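Local coordinates for phosphoribosylaminoimidazole carboxylase, ATPase subunit (Thermus thermophilus, PDB 3AW8), which probably catalyses the ATP-dependent carboxylation of 5-aminoimidazole ribonucleotide with bicarbonate to N5-carboxyaminoimidazole ribonucleotide in purine biosynthesis, at residues A[98-103]-A[254-259]; A[173-178]-A[248-253]; A[298-303]-A[340-345]. One frame throughout, in Å; residues are numbered along the deposited sequence.

Interaction 1: residues A[98-103]-A[254-259]. With AMP (adenosine monophosphate), chain C.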
loop_
_atom_site.group_PDB
_atom_site.type_symbol
_atom_site.label_atom_id
_atom_site.label_comp_id
_atom_site.label_asym_id
_atom_site.label_seq_id
_atom_site.Cartn_x
_atom_site.Cartn_y
_atom_site.Cartn_z
ATOM N N LEU A 98 4.461 -36.452 -0.094
ATOM C CA LEU A 98 5.370 -37.371 0.579
ATOM C C LEU A 98 6.729 -36.714 0.770
ATOM O O LEU A 98 7.293 -36.733 1.866
ATOM C CB LEU A 98 5.529 -38.665 -0.223
ATOM C CG LEU A 98 6.644 -39.613 0.251
ATOM C CD1 LEU A 98 6.544 -39.862 1.742
ATOM C CD2 LEU A 98 6.543 -40.917 -0.499
ATOM N N ARG A 99 7.250 -36.131 -0.306
ATOM C CA ARG A 99 8.543 -35.462 -0.264
ATOM C C ARG A 99 8.497 -34.348 0.776
ATOM O O ARG A 99 9.506 -34.020 1.397
ATOM C CB ARG A 99 8.872 -34.898 -1.655
ATOM C CG ARG A 99 10.143 -34.058 -1.755
ATOM C CD ARG A 99 11.397 -34.878 -1.575
ATOM N NE ARG A 99 12.595 -34.082 -1.841
ATOM C CZ ARG A 99 12.932 -33.608 -3.040
ATOM N NH1 ARG A 99 12.163 -33.852 -4.097
ATOM N NH2 ARG A 99 14.037 -32.886 -3.184
ATOM N N GLU A 100 7.308 -33.785 0.975
ATOM C CA GLU A 100 7.109 -32.697 1.931
ATOM C C GLU A 100 7.208 -33.208 3.370
ATOM O O GLU A 100 7.988 -32.690 4.179
ATOM C CB GLU A 100 5.736 -32.062 1.698
ATOM C CG GLU A 100 5.628 -30.606 2.092
ATOM C CD GLU A 100 4.258 -30.029 1.778
ATOM O OE1 GLU A 100 4.104 -28.788 1.797
ATOM O OE2 GLU A 100 3.331 -30.824 1.517
ATOM N N LYS A 101 6.411 -34.228 3.674
ATOM C CA LYS A 101 6.390 -34.830 5.000
ATOM C C LYS A 101 7.745 -35.414 5.413
ATOM O O LYS A 101 8.212 -35.181 6.531
ATOM C CB LYS A 101 5.325 -35.929 5.058
ATOM C CG LYS A 101 4.043 -35.562 5.794
ATOM C CD LYS A 101 3.225 -34.530 5.050
ATOM C CE LYS A 101 1.761 -34.566 5.488
ATOM N NZ LYS A 101 1.573 -34.346 6.952
ATOM N N THR A 102 8.375 -36.173 4.521
ATOM C CA THR A 102 9.668 -36.776 4.839
ATOM C C THR A 102 10.687 -35.695 5.149
ATOM O O THR A 102 11.451 -35.813 6.107
ATOM C CB THR A 102 10.223 -37.636 3.680
ATOM O OG1 THR A 102 10.628 -36.788 2.600
ATOM C CG2 THR A 102 9.172 -38.617 3.189
ATOM N N PHE A 103 10.693 -34.641 4.336
ATOM C CA PHE A 103 11.624 -33.531 4.527
ATOM C C PHE A 103 11.522 -32.928 5.933
ATOM O O PHE A 103 12.530 -32.788 6.631
ATOM C CB PHE A 103 11.380 -32.455 3.462
ATOM C CG PHE A 103 12.132 -31.173 3.701
ATOM C CD1 PHE A 103 11.536 -30.119 4.392
ATOM C CD2 PHE A 103 13.433 -31.016 3.240
ATOM C CE1 PHE A 103 12.225 -28.926 4.615
ATOM C CE2 PHE A 103 14.128 -29.827 3.460
ATOM C CZ PHE A 103 13.523 -28.780 4.148
ATOM N N LEU A 254 2.587 -28.945 17.635
ATOM C CA LEU A 254 2.451 -28.473 16.267
ATOM C C LEU A 254 2.870 -29.593 15.321
ATOM O O LEU A 254 3.983 -30.111 15.421
ATOM C CB LEU A 254 3.349 -27.251 16.030
ATOM C CG LEU A 254 3.094 -25.939 16.776
ATOM C CD1 LEU A 254 4.171 -24.935 16.402
ATOM C CD2 LEU A 254 1.717 -25.395 16.426
ATOM N N LEU A 255 1.972 -29.965 14.415
ATOM C CA LEU A 255 2.251 -31.009 13.433
ATOM C C LEU A 255 2.272 -30.384 12.034
ATOM O O LEU A 255 1.259 -29.858 11.566
ATOM C CB LEU A 255 1.170 -32.089 13.484
ATOM C CG LEU A 255 0.827 -32.704 14.843
ATOM C CD1 LEU A 255 -0.275 -33.734 14.661
ATOM C CD2 LEU A 255 2.065 -33.339 15.458
ATOM N N PHE A 256 3.424 -30.433 11.371
ATOM C CA PHE A 256 3.549 -29.871 10.032
ATOM C C PHE A 256 2.507 -30.447 9.090
ATOM O O PHE A 256 2.389 -31.661 8.965
ATOM C CB PHE A 256 4.937 -30.157 9.459
ATOM C CG PHE A 256 5.054 -29.854 7.989
ATOM C CD1 PHE A 256 5.231 -28.550 7.543
ATOM C CD2 PHE A 256 4.950 -30.872 7.045
ATOM C CE1 PHE A 256 5.303 -28.265 6.174
ATOM C CE2 PHE A 256 5.021 -30.594 5.678
ATOM C CZ PHE A 256 5.197 -29.289 5.243
ATOM N N ASN A 257 1.763 -29.574 8.421
ATOM C CA ASN A 257 0.743 -30.003 7.468
ATOM C C ASN A 257 1.169 -29.699 6.032
ATOM O O ASN A 257 1.279 -30.608 5.217
ATOM C CB ASN A 257 -0.598 -29.320 7.773
ATOM C CG ASN A 257 -1.603 -29.449 6.628
ATOM O OD1 ASN A 257 -1.842 -30.538 6.113
ATOM N ND2 ASN A 257 -2.198 -28.329 6.233
ATOM N N GLU A 258 1.414 -28.422 5.733
ATOM C CA GLU A 258 1.815 -27.987 4.390
ATOM C C GLU A 258 2.817 -26.843 4.394
ATOM O O GLU A 258 2.885 -26.060 5.341
ATOM C CB GLU A 258 0.606 -27.500 3.588
ATOM C CG GLU A 258 -0.220 -28.566 2.920
ATOM C CD GLU A 258 -1.314 -27.975 2.046
ATOM O OE1 GLU A 258 -2.205 -27.279 2.587
ATOM O OE2 GLU A 258 -1.281 -28.205 0.817
ATOM N N MET A 259 3.582 -26.747 3.312
ATOM C CA MET A 259 4.540 -25.667 3.154
ATOM C C MET A 259 4.330 -25.075 1.762
ATOM O O MET A 259 4.010 -25.790 0.813
ATOM C CB MET A 259 5.982 -26.167 3.325
ATOM C CG MET A 259 6.570 -26.923 2.149
ATOM S SD MET A 259 8.032 -26.071 1.475
ATOM C CE MET A 259 9.321 -26.694 2.530
HETATM P P AMP C . -5.091 -29.501 1.718
HETATM O O1P AMP C . -4.634 -28.098 1.536
HETATM O O2P AMP C . -4.133 -30.247 2.786
HETATM O O3P AMP C . -5.029 -30.271 0.305
HETATM O "O5'" AMP C . -6.626 -29.516 2.254
HETATM C "C5'" AMP C . -6.672 -28.865 3.537
HETATM C "C4'" AMP C . -8.044 -29.111 4.196
HETATM O "O4'" AMP C . -8.241 -30.530 4.506
HETATM C "C3'" AMP C . -8.187 -28.333 5.517
HETATM O "O3'" AMP C . -9.497 -27.760 5.619
HETATM C "C2'" AMP C . -7.910 -29.368 6.617
HETATM O "O2'" AMP C . -8.737 -29.136 7.765
HETATM C "C1'" AMP C . -8.188 -30.738 5.958
HETATM N N9 AMP C . -7.124 -31.712 6.305
HETATM C C8 AMP C . -5.966 -31.947 5.606
HETATM N N7 AMP C . -5.258 -32.869 6.191
HETATM C C5 AMP C . -5.900 -33.291 7.298
HETATM C C6 AMP C . -5.631 -34.250 8.312
HETATM N N6 AMP C . -4.468 -35.002 8.279
HETATM N N1 AMP C . -6.531 -34.415 9.309
HETATM C C2 AMP C . -7.663 -33.698 9.358
HETATM N N3 AMP C . -7.953 -32.787 8.424
HETATM C C4 AMP C . -7.113 -32.553 7.391
#
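Glu100 reaches from helix 97-107 past the rim of the Phe256 ring to the backbone of the strand beyond. Its CG is anti to the backbone N (chi1 -152°) and the chain runs on extended, crossing the Phe256 side chain at about a right angle. CG meets the ring at its edge, 3.4 Å from Phe256 CZ, and the carboxylate plane is turned 78° from the ring plane. At the tip, Glu100 OE1 accepts the N-H of Met259, with N and OE1 2.6 Å apart; the donor comes from above the carboxylate plane, 35° out of it. The Met259 side chain slides past Glu100 in the opposite direction. Farther out, Met259 CE packs obliquely on the Phe103 ring, 4.2 Å from Phe103 CE1. An alanine in place of Glu100 would probably leave the Met259 N-H without this acceptor and open a gap along the edge of the Phe256 ring.

Lys101 approaches by its end: a chain bent at chi2 and chi4 carries NZ to 3.5 Å from Phe256 O, a weak hydrogen bond, and the same amine forms a long, weak ion pair with Glu172. Phe256 is further held from the helix by Phe104, whose ring stacks on it.

The strand is locally irregular, for Asn257 and Glu258 both face Glu246 in a classic beta bulge. While Phe256 and Met259 face the helix, the Asn257 and Glu258 side chains point away from it, and Glu258 OE1 comes to 2.8 Å from AMP O1P. The strand thus lines the phosphate end of the nucleotide site of an ATP-grasp enzyme, with helix 97-107 packed on its far side; Glu258 belongs to the AMP pocket, and both Asn257 and Glu258 probably contribute to ATP binding.

Interaction 2: residues A[173-178]-A[248-253]; sequences GFVPFD and FQVGEE. With AMP (adenosine monophosphate), chain C.
Val175 lodges one methyl on the ring of Phe248 and the other against Val250, so its branched side chain wedges between the side chains of Phe248 and Val250. CG1 lies over the face of the Phe248 ring, 3.8 Å from its centroid, in a CH-pi contact displaced toward the rim. With CG1 placed between the backbone N and carbonyl carbon (chi1 58°), CG2 falls anti to the N and meets Val250 CG2 at 3.7 Å. The other Val250 methyl, CG1, packs on Pro176 O.

Phe177 adds a second ring beside Phe248. The planes lie 17° apart but are slid so far that the rings hardly overlap, and contact is made at one side, Phe177 CD2 to Phe248 CD1, 3.4 Å. Phe248 in turn brings CZ to 3.5 Å from C5 of the AMP adenine. The Val175 N-H donates to AMP N1 (3.3 Å), and Phe174 lays a face over AMP C2.

Polar bonds close the outer end. Asp178 N donates to Gln249 O (2.7 Å), and Asp178 OD1 receives the N-H of Gly251 at 2.6 Å, from 43° above the carboxylate plane. Gly251 is the first of the two loop residues of the hairpin closed by Val250 and Glu253, and its positive phi favours glycine.

The loop 173-178 links strand 169-173 of the smaller antiparallel sheet to strand 179-187 of the large one. Strand 241-250 runs between strands 179-187 and 253-260; Gln249 bonds to Arg179 of the former, and Val175 also packs on Leu255 of the latter.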
loop_
_atom_site.group_PDB
_atom_site.type_symbol
_atom_site.label_atom_id
_atom_site.label_comp_id
_atom_site.label_asym_id
_atom_site.label_seq_id
_atom_site.Cartn_x
_atom_site.Cartn_y
_atom_site.Cartn_z
ATOM N N GLY A 173 -2.733 -40.080 8.767
ATOM C CA GLY A 173 -3.617 -40.381 9.873
ATOM C C GLY A 173 -4.396 -39.158 10.305
ATOM O O GLY A 173 -3.808 -38.183 10.775
ATOM N N PHE A 174 -5.717 -39.203 10.136
ATOM C CA PHE A 174 -6.588 -38.096 10.525
ATOM C C PHE A 174 -6.131 -37.558 11.872
ATOM O O PHE A 174 -5.786 -38.326 12.767
ATOM C CB PHE A 174 -8.036 -38.576 10.648
ATOM C CG PHE A 174 -9.006 -37.496 11.045
ATOM C CD1 PHE A 174 -9.729 -36.800 10.078
ATOM C CD2 PHE A 174 -9.192 -37.167 12.388
ATOM C CE1 PHE A 174 -10.625 -35.788 10.440
ATOM C CE2 PHE A 174 -10.083 -36.159 12.763
ATOM C CZ PHE A 174 -10.801 -35.467 11.785
ATOM N N VAL A 175 -6.117 -36.240 12.019
ATOM C CA VAL A 175 -5.697 -35.649 13.280
ATOM C C VAL A 175 -6.764 -34.707 13.837
ATOM O O VAL A 175 -7.231 -33.797 13.151
ATOM C CB VAL A 175 -4.346 -34.896 13.124
ATOM C CG1 VAL A 175 -4.462 -33.826 12.058
ATOM C CG2 VAL A 175 -3.927 -34.292 14.454
ATOM N N PRO A 176 -7.183 -34.939 15.091
ATOM C CA PRO A 176 -8.197 -34.107 15.746
ATOM C C PRO A 176 -7.494 -32.883 16.328
ATOM O O PRO A 176 -7.001 -32.915 17.457
ATOM C CB PRO A 176 -8.738 -35.035 16.822
ATOM C CG PRO A 176 -7.477 -35.734 17.281
ATOM C CD PRO A 176 -6.759 -36.045 15.973
ATOM N N PHE A 177 -7.436 -31.809 15.548
ATOM C CA PHE A 177 -6.760 -30.597 15.989
ATOM C C PHE A 177 -7.680 -29.581 16.658
ATOM O O PHE A 177 -8.880 -29.507 16.370
ATOM C CB PHE A 177 -6.033 -29.948 14.798
ATOM C CG PHE A 177 -6.943 -29.567 13.661
ATOM C CD1 PHE A 177 -7.674 -28.383 13.700
ATOM C CD2 PHE A 177 -7.103 -30.413 12.567
ATOM C CE1 PHE A 177 -8.553 -28.048 12.668
ATOM C CE2 PHE A 177 -7.981 -30.088 11.529
ATOM C CZ PHE A 177 -8.707 -28.905 11.579
ATOM N N ASP A 178 -7.097 -28.807 17.570
ATOM C CA ASP A 178 -7.819 -27.763 18.283
ATOM C C ASP A 178 -8.112 -26.692 17.242
ATOM O O ASP A 178 -9.205 -26.123 17.191
ATOM C CB ASP A 178 -6.936 -27.182 19.392
ATOM C CG ASP A 178 -6.603 -28.202 20.477
ATOM O OD1 ASP A 178 -5.564 -28.024 21.158
ATOM O OD2 ASP A 178 -7.381 -29.166 20.654
ATOM N N PHE A 248 -0.911 -28.100 12.443
ATOM C CA PHE A 248 -2.150 -28.481 13.103
ATOM C C PHE A 248 -1.796 -28.280 14.567
ATOM O O PHE A 248 -0.716 -28.692 14.993
ATOM C CB PHE A 248 -2.469 -29.957 12.886
ATOM C CG PHE A 248 -3.011 -30.269 11.536
ATOM C CD1 PHE A 248 -4.141 -29.619 11.063
ATOM C CD2 PHE A 248 -2.410 -31.234 10.739
ATOM C CE1 PHE A 248 -4.668 -29.927 9.807
ATOM C CE2 PHE A 248 -2.929 -31.549 9.483
ATOM C CZ PHE A 248 -4.059 -30.894 9.018
ATOM N N GLN A 249 -2.667 -27.632 15.334
ATOM C CA GLN A 249 -2.378 -27.438 16.751
ATOM C C GLN A 249 -3.219 -28.391 17.587
ATOM O O GLN A 249 -4.447 -28.284 17.630
ATOM C CB GLN A 249 -2.658 -26.000 17.202
ATOM C CG GLN A 249 -2.046 -25.692 18.571
ATOM C CD GLN A 249 -2.522 -24.380 19.182
ATOM O OE1 GLN A 249 -2.538 -23.339 18.525
ATOM N NE2 GLN A 249 -2.895 -24.426 20.457
ATOM N N VAL A 250 -2.550 -29.343 18.229
ATOM C CA VAL A 250 -3.220 -30.308 19.092
ATOM C C VAL A 250 -2.610 -30.077 20.472
ATOM O O VAL A 250 -1.439 -30.399 20.710
ATOM C CB VAL A 250 -2.959 -31.769 18.642
ATOM C CG1 VAL A 250 -3.914 -32.712 19.361
ATOM C CG2 VAL A 250 -3.133 -31.895 17.141
ATOM N N GLY A 251 -3.400 -29.489 21.363
ATOM C CA GLY A 251 -2.915 -29.190 22.695
ATOM C C GLY A 251 -1.870 -28.092 22.628
ATOM O O GLY A 251 -2.195 -26.919 22.440
ATOM N N GLU A 252 -0.612 -28.480 22.790
ATOM C CA GLU A 252 0.503 -27.546 22.734
ATOM C C GLU A 252 1.519 -28.098 21.755
ATOM O O GLU A 252 2.707 -27.764 21.800
ATOM C CB GLU A 252 1.140 -27.373 24.112
ATOM C CG GLU A 252 0.349 -26.461 25.034
ATOM C CD GLU A 252 0.128 -25.077 24.435
ATOM O OE1 GLU A 252 1.126 -24.373 24.154
ATOM O OE2 GLU A 252 -1.049 -24.696 24.242
ATOM N N GLU A 253 1.033 -28.954 20.866
ATOM C CA GLU A 253 1.877 -29.558 19.853
ATOM C C GLU A 253 1.553 -29.030 18.464
ATOM O O GLU A 253 0.404 -28.694 18.160
ATOM C CB GLU A 253 1.732 -31.080 19.885
ATOM C CG GLU A 253 2.487 -31.716 21.032
ATOM C CD GLU A 253 3.942 -31.273 21.061
ATOM O OE1 GLU A 253 4.653 -31.500 20.053
ATOM O OE2 GLU A 253 4.371 -30.696 22.088
HETATM P P AMP C . -5.091 -29.501 1.718
HETATM O O1P AMP C . -4.634 -28.098 1.536
HETATM O O2P AMP C . -4.133 -30.247 2.786
HETATM O O3P AMP C . -5.029 -30.271 0.305
HETATM O "O5'" AMP C . -6.626 -29.516 2.254
HETATM C "C5'" AMP C . -6.672 -28.865 3.537
HETATM C "C4'" AMP C . -8.044 -29.111 4.196
HETATM O "O4'" AMP C . -8.241 -30.530 4.506
HETATM C "C3'" AMP C . -8.187 -28.333 5.517
HETATM O "O3'" AMP C . -9.497 -27.760 5.619
HETATM C "C2'" AMP C . -7.910 -29.368 6.617
HETATM O "O2'" AMP C . -8.737 -29.136 7.765
HETATM C "C1'" AMP C . -8.188 -30.738 5.958
HETATM N N9 AMP C . -7.124 -31.712 6.305
HETATM C C8 AMP C . -5.966 -31.947 5.606
HETATM N N7 AMP C . -5.258 -32.869 6.191
HETATM C C5 AMP C . -5.900 -33.291 7.298
HETATM C C6 AMP C . -5.631 -34.250 8.312
HETATM N N6 AMP C . -4.468 -35.002 8.279
HETATM N N1 AMP C . -6.531 -34.415 9.309
HETATM C C2 AMP C . -7.663 -33.698 9.358
HETATM N N3 AMP C . -7.953 -32.787 8.424
HETATM C C4 AMP C . -7.113 -32.553 7.391
#

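Interaction 3: residues A[298-303]-A[340-345]; sequences GQSAMV and TLRRDG
Gln299 and Arg343 form the outer hydrogen-bonded pair of two antiparallel strands, and Ala301 with Leu341 forms the next. Gln299 N donates to Arg343 O (2.9 Å, nearly straight at 171°), and Arg343 N returns the bond to Gln299 O at 3.0 Å. Ala301 N to Leu341 O and Leu341 N to Ala301 O repeat the exchange. Between them lies the non-hydrogen-bonded pair Ser300-Arg342, and beyond Ala301-Leu341 comes a second, Met302-Thr340; CA-H groups here approach carbonyl oxygens, as Ser300 CA does to Leu341 O at 3.1 Å.

Side chains sort to the two faces of the sheet. On one, Ala301 CB rests 4.3 Å from Leu341 CB, and Gln299, extended beyond CG, brings OE1 to 3.2 Å from Gly345 C. Gly345 is the N-cap residue of helix 346-357, which packs on this face through Leu346, Leu349 and Leu353. On the other face, Ser300 OG lies against the aliphatic part of Arg342, 3.6 Å from CG, which chi1 of -165° sets anti to the backbone N; Met302 CG meets Thr340 OG1 obliquely at 4.1 Å.

Farther out, strand 207-213 bonds to the other edge of strand 299-306, through Ser300 with Ala213 and Met302 with Ser211. The Arg342 guanidinium has several partners: NH1 makes a weak salt bridge to Asp344 OD1, 3.5 Å, and a hydrogen bond to Arg297 O of its own chain, while NH2 forms a salt bridge with Glu275 of the second subunit.

The chemistry is therefore split: backbone bonds set the register of the two strands, and apolar side chains on one face receive helix 346-357, whereas on the other face the charge of Arg342 is probably balanced partly across the dimer interface.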
loop_
_atom_site.group_PDB
_atom_site.type_symbol
_atom_site.label_atom_id
_atom_site.label_comp_id
_atom_site.label_asym_id
_atom_site.label_seq_id
_atom_site.Cartn_x
_atom_site.Cartn_y
_atom_site.Cartn_z
ATOM N N GLY A 298 -1.722 -3.998 16.342
ATOM C CA GLY A 298 -2.995 -4.374 16.927
ATOM C C GLY A 298 -3.407 -5.788 16.576
ATOM O O GLY A 298 -2.609 -6.718 16.679
ATOM N N GLN A 299 -4.657 -5.945 16.159
ATOM C CA GLN A 299 -5.203 -7.249 15.802
ATOM C C GLN A 299 -5.894 -7.237 14.450
ATOM O O GLN A 299 -6.589 -6.288 14.098
ATOM C CB GLN A 299 -6.210 -7.697 16.849
ATOM C CG GLN A 299 -5.625 -8.276 18.100
ATOM C CD GLN A 299 -6.714 -8.582 19.095
ATOM O OE1 GLN A 299 -7.350 -7.669 19.626
ATOM N NE2 GLN A 299 -6.960 -9.870 19.340
ATOM N N SER A 300 -5.730 -8.317 13.699
ATOM C CA SER A 300 -6.331 -8.389 12.384
ATOM C C SER A 300 -7.161 -9.632 12.162
ATOM O O SER A 300 -6.929 -10.675 12.770
ATOM C CB SER A 300 -5.244 -8.329 11.317
ATOM O OG SER A 300 -4.499 -7.140 11.438
ATOM N N ALA A 301 -8.132 -9.494 11.274
ATOM C CA ALA A 301 -9.004 -10.579 10.885
ATOM C C ALA A 301 -8.997 -10.485 9.365
ATOM O O ALA A 301 -9.339 -9.446 8.789
ATOM C CB ALA A 301 -10.409 -10.367 11.428
ATOM N N MET A 302 -8.586 -11.570 8.724
ATOM C CA MET A 302 -8.500 -11.627 7.274
ATOM C C MET A 302 -9.664 -12.469 6.763
ATOM O O MET A 302 -9.729 -13.664 7.050
ATOM C CB MET A 302 -7.151 -12.271 6.899
ATOM C CG MET A 302 -6.655 -12.077 5.466
ATOM S SD MET A 302 -7.574 -12.976 4.208
ATOM C CE MET A 302 -7.397 -14.683 4.807
ATOM N N VAL A 303 -10.600 -11.869 6.036
ATOM C CA VAL A 303 -11.699 -12.677 5.517
ATOM C C VAL A 303 -11.641 -12.723 3.991
ATOM O O VAL A 303 -11.683 -11.695 3.320
ATOM C CB VAL A 303 -13.128 -12.180 6.015
ATOM C CG1 VAL A 303 -13.034 -11.629 7.421
ATOM C CG2 VAL A 303 -13.718 -11.144 5.081
ATOM N N THR A 340 -9.264 -6.995 5.170
ATOM C CA THR A 340 -8.525 -7.061 6.412
ATOM C C THR A 340 -9.060 -6.031 7.384
ATOM O O THR A 340 -9.095 -4.839 7.091
ATOM C CB THR A 340 -7.030 -6.832 6.216
ATOM O OG1 THR A 340 -6.464 -7.976 5.562
ATOM C CG2 THR A 340 -6.346 -6.630 7.573
ATOM N N LEU A 341 -9.500 -6.524 8.537
ATOM C CA LEU A 341 -10.041 -5.695 9.602
ATOM C C LEU A 341 -8.956 -5.573 10.649
ATOM O O LEU A 341 -8.538 -6.566 11.243
ATOM C CB LEU A 341 -11.278 -6.364 10.201
ATOM C CG LEU A 341 -12.018 -5.675 11.351
ATOM C CD1 LEU A 341 -12.502 -4.295 10.932
ATOM C CD2 LEU A 341 -13.193 -6.547 11.762
ATOM N N ARG A 342 -8.482 -4.355 10.862
ATOM C CA ARG A 342 -7.436 -4.127 11.844
ATOM C C ARG A 342 -7.917 -3.175 12.934
ATOM O O ARG A 342 -8.059 -1.975 12.704
ATOM C CB ARG A 342 -6.200 -3.542 11.163
ATOM C CG ARG A 342 -4.945 -3.600 12.003
ATOM C CD ARG A 342 -3.967 -2.544 11.555
ATOM N NE ARG A 342 -4.495 -1.214 11.828
ATOM C CZ ARG A 342 -4.705 -0.731 13.050
ATOM N NH1 ARG A 342 -4.426 -1.472 14.116
ATOM N NH2 ARG A 342 -5.196 0.490 13.215
ATOM N N ARG A 343 -8.184 -3.722 14.112
ATOM C CA ARG A 343 -8.626 -2.924 15.250
ATOM C C ARG A 343 -7.530 -3.015 16.308
ATOM O O ARG A 343 -6.559 -3.755 16.132
ATOM C CB ARG A 343 -9.948 -3.463 15.810
ATOM C CG ARG A 343 -11.102 -3.516 14.811
ATOM C CD ARG A 343 -11.215 -2.234 14.007
ATOM N NE ARG A 343 -11.101 -1.055 14.860
ATOM C CZ ARG A 343 -10.867 0.179 14.418
ATOM N NH1 ARG A 343 -10.719 0.417 13.121
ATOM N NH2 ARG A 343 -10.769 1.180 15.282
ATOM N N ASP A 344 -7.666 -2.273 17.402
ATOM C CA ASP A 344 -6.639 -2.322 18.442
ATOM C C ASP A 344 -7.098 -2.978 19.739
ATOM O O ASP A 344 -6.434 -2.864 20.767
ATOM C CB ASP A 344 -6.108 -0.917 18.733
ATOM C CG ASP A 344 -5.486 -0.268 17.511
ATOM O OD1 ASP A 344 -6.250 0.136 16.605
ATOM O OD2 ASP A 344 -4.240 -0.172 17.449
ATOM N N GLY A 345 -8.231 -3.671 19.677
ATOM C CA GLY A 345 -8.765 -4.355 20.840
ATOM C C GLY A 345 -9.624 -5.514 20.382
ATOM O O GLY A 345 -10.465 -5.345 19.497
#

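How the interactions relate
Interactions 1 and 2 lie about 14 Å apart between centres and touch: strands 241-250 and 253-260, consecutive in the chain and neighbours in the large antiparallel sheet, meet through a probable backbone hydrogen bond between Leu255 and Phe248 and the packing of Asn257 on Phe248, and both contacts reach AMP. Along the chain, interaction 2 is nested inside the loop closed by interaction 1. Interaction 3 follows both in series, its centre about 29 Å from that of interaction 1 and about 25 Å from that of interaction 2, and touches neither. Yet the same large antiparallel sheet contains its strands, toward the other end. One sheet thus runs from the nucleotide site to the C-terminal region and the dimer interface.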